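Local atomic coordinates of alpha-1,6-mannanase (Bacteroides thetaiotaomicron, PDB entry 4V1S), a protein that probably hydrolyses alpha-1,6-linked mannan as an endo-acting mannanase of glycoside hydrolase family 76, in a gut bacterium that uses polysaccharides. Residues Lys167-Leu172 / Met213-Ile218. Sequence-based numbering, arbitrary orientation.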
loop_
_atom_site.group_PDB
_atom_site.type_symbol
_atom_site.label_atom_id
_atom_site.label_comp_id
_atom_site.label_asym_id
_atom_site.label_seq_id
_atom_site.Cartn_x
_atom_site.Cartn_y
_atom_site.Cartn_z
ATOM N N LYS A 167 -9.132 -4.957 -14.385
ATOM C CA LYS A 167 -8.841 -5.667 -13.138
ATOM C C LYS A 167 -8.917 -4.710 -11.936
ATOM O O LYS A 167 -9.282 -5.145 -10.851
ATOM C CB LYS A 167 -7.509 -6.398 -13.181
ATOM C CG LYS A 167 -7.513 -7.619 -14.080
ATOM C CD LYS A 167 -8.289 -8.764 -13.479
ATOM C CE LYS A 167 -8.215 -10.018 -14.328
ATOM N NZ LYS A 167 -8.844 -9.887 -15.662
ATOM N N ALA A 168 -8.535 -3.437 -12.089
ATOM C CA ALA A 168 -8.724 -2.473 -10.989
ATOM C C ALA A 168 -10.187 -2.418 -10.575
ATOM O O ALA A 168 -10.516 -2.458 -9.392
ATOM C CB ALA A 168 -8.256 -1.092 -11.369
ATOM N N LYS A 169 -11.066 -2.307 -11.561
ATOM C CA LYS A 169 -12.492 -2.255 -11.302
ATOM C C LYS A 169 -12.997 -3.536 -10.643
ATOM O O LYS A 169 -13.823 -3.497 -9.707
ATOM C CB LYS A 169 -13.267 -1.987 -12.601
ATOM C CG LYS A 169 -13.103 -0.580 -13.105
ATOM C CD LYS A 169 -13.757 -0.485 -14.475
ATOM C CE LYS A 169 -13.632 0.875 -15.095
ATOM N NZ LYS A 169 -14.178 0.876 -16.488
ATOM N N GLY A 170 -12.496 -4.677 -11.124
ATOM C CA GLY A 170 -12.916 -5.948 -10.592
ATOM C C GLY A 170 -12.431 -6.179 -9.184
ATOM O O GLY A 170 -13.173 -6.650 -8.337
ATOM N N ALA A 171 -11.188 -5.832 -8.919
ATOM C CA ALA A 171 -10.649 -5.958 -7.549
ATOM C C ALA A 171 -11.443 -5.073 -6.578
ATOM O O ALA A 171 -11.786 -5.491 -5.487
ATOM C CB ALA A 171 -9.176 -5.571 -7.543
ATOM N N LEU A 172 -11.690 -3.823 -6.979
ATOM C CA LEU A 172 -12.451 -2.892 -6.139
ATOM C C LEU A 172 -13.883 -3.420 -5.946
ATOM O O LEU A 172 -14.426 -3.344 -4.839
ATOM C CB LEU A 172 -12.429 -1.482 -6.681
ATOM C CG LEU A 172 -13.220 -0.476 -5.831
ATOM C CD1 LEU A 172 -12.790 -0.519 -4.357
ATOM C CD2 LEU A 172 -13.095 0.924 -6.396
ATOM N N MET A 213 -11.692 6.505 -4.604
ATOM C CA MET A 213 -11.333 7.857 -5.019
ATOM C C MET A 213 -10.502 7.870 -6.309
ATOM O O MET A 213 -10.710 8.738 -7.179
ATOM C CB MET A 213 -10.645 8.618 -3.890
ATOM C CG MET A 213 -11.569 8.904 -2.717
ATOM S SD MET A 213 -13.162 9.661 -3.167
ATOM C CE MET A 213 -12.625 11.080 -4.111
ATOM N N LYS A 214 -9.607 6.899 -6.458
ATOM C CA LYS A 214 -8.820 6.798 -7.676
ATOM C C LYS A 214 -9.702 6.464 -8.864
ATOM O O LYS A 214 -9.575 7.082 -9.933
ATOM C CB LYS A 214 -7.656 5.808 -7.512
ATOM C CG LYS A 214 -6.538 6.317 -6.604
ATOM C CD LYS A 214 -5.402 5.336 -6.415
ATOM C CE LYS A 214 -4.194 6.060 -5.833
ATOM N NZ LYS A 214 -3.493 6.850 -6.873
ATOM N N LEU A 215 -10.632 5.529 -8.677
ATOM C CA LEU A 215 -11.569 5.198 -9.749
ATOM C C LEU A 215 -12.602 6.307 -10.034
ATOM O O LEU A 215 -13.035 6.480 -11.188
ATOM C CB LEU A 215 -12.235 3.849 -9.500
ATOM C CG LEU A 215 -11.423 2.691 -10.101
ATOM C CD1 LEU A 215 -11.828 1.361 -9.508
ATOM C CD2 LEU A 215 -11.572 2.647 -11.624
ATOM N N TYR A 216 -12.977 7.064 -9.005
ATOM C CA TYR A 216 -13.810 8.242 -9.208
ATOM C C TYR A 216 -13.119 9.227 -10.139
ATOM O O TYR A 216 -13.727 9.755 -11.074
ATOM C CB TYR A 216 -14.157 8.931 -7.877
ATOM C CG TYR A 216 -14.902 10.215 -8.080
ATOM C CD1 TYR A 216 -16.175 10.209 -8.631
ATOM C CD2 TYR A 216 -14.320 11.434 -7.765
ATOM C CE1 TYR A 216 -16.861 11.392 -8.848
ATOM C CE2 TYR A 216 -14.990 12.624 -7.979
ATOM C CZ TYR A 216 -16.264 12.594 -8.507
ATOM O OH TYR A 216 -16.952 13.764 -8.732
ATOM N N GLU A 217 -11.848 9.488 -9.880
ATOM C CA GLU A 217 -11.102 10.432 -10.702
ATOM C C GLU A 217 -11.018 9.936 -12.143
ATOM O O GLU A 217 -11.179 10.716 -13.080
ATOM C CB GLU A 217 -9.720 10.670 -10.106
ATOM C CG GLU A 217 -9.775 11.462 -8.809
ATOM C CD GLU A 217 -8.418 11.881 -8.273
ATOM O OE1 GLU A 217 -7.358 11.473 -8.843
ATOM O OE2 GLU A 217 -8.417 12.608 -7.240
ATOM N N ILE A 218 -10.814 8.639 -12.326
ATOM C CA ILE A 218 -10.714 8.065 -13.663
ATOM C C ILE A 218 -12.060 8.055 -14.397
ATOM O O ILE A 218 -12.150 8.469 -15.572
ATOM C CB ILE A 218 -10.127 6.632 -13.609
ATOM C CG1 ILE A 218 -8.652 6.714 -13.220
ATOM C CG2 ILE A 218 -10.291 5.907 -14.944
ATOM C CD1 ILE A 218 -8.076 5.412 -12.695
#
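Leu-215 extends from helix 202-219 to meet Ala-168, Lys-169 and Leu-172 of helix 162-177, joining two helices of the (alpha/alpha)6 barrel expected for glycoside hydrolase family 76. The local axes run closer to antiparallel than parallel, at 138°, and come no nearer than 11.2 Å. That spacing is wide, and the end of Leu-215 spans it to reach side chains and one carbonyl of helix 162-177; just 168 Å² is buried, counting both sides.

The apolar contacts centre on the forked end of Leu-215, whose two methyls have different partners. CD1 of Leu-215 meets Leu-172 tip to tip. Leu-215 CD2 instead lies 3.9 Å from Lys-169 CG, at the aliphatic base of the lysine. Lys-169 has CG anti to its carbonyl carbon (chi1 -72°); this first methylene beyond CB touches the leucine methyl, and the extended chain takes NZ on past it without contact between them.

Leu-215 CD1 also makes a loose van der Waals contact, at 4.0 Å, with the carbonyl oxygen of Ala-168. That oxygen already accepts the helical bond from Leu-172 N, at 3.0 Å. The methyl therefore lies against a carbonyl whose hydrogen bonding is provided within its own helix.

Helix 142-159 flanks the junction and touches both sides of it, through Leu-152 on Ala-168 and Cys-153 on Leu-215. Leu-172 is also packed against Thr-208, Ser-211 and Cys-212 of helix 202-219 and against Tyr-224 of helix 222-239.

Leu-172 holds CG anti to its backbone N (chi1 180°), sending its branch toward helix 202-219; there Leu-172 CD2 presses on Leu-215 CD1 at 3.4 Å, tighter than ordinary methyl-methyl contact.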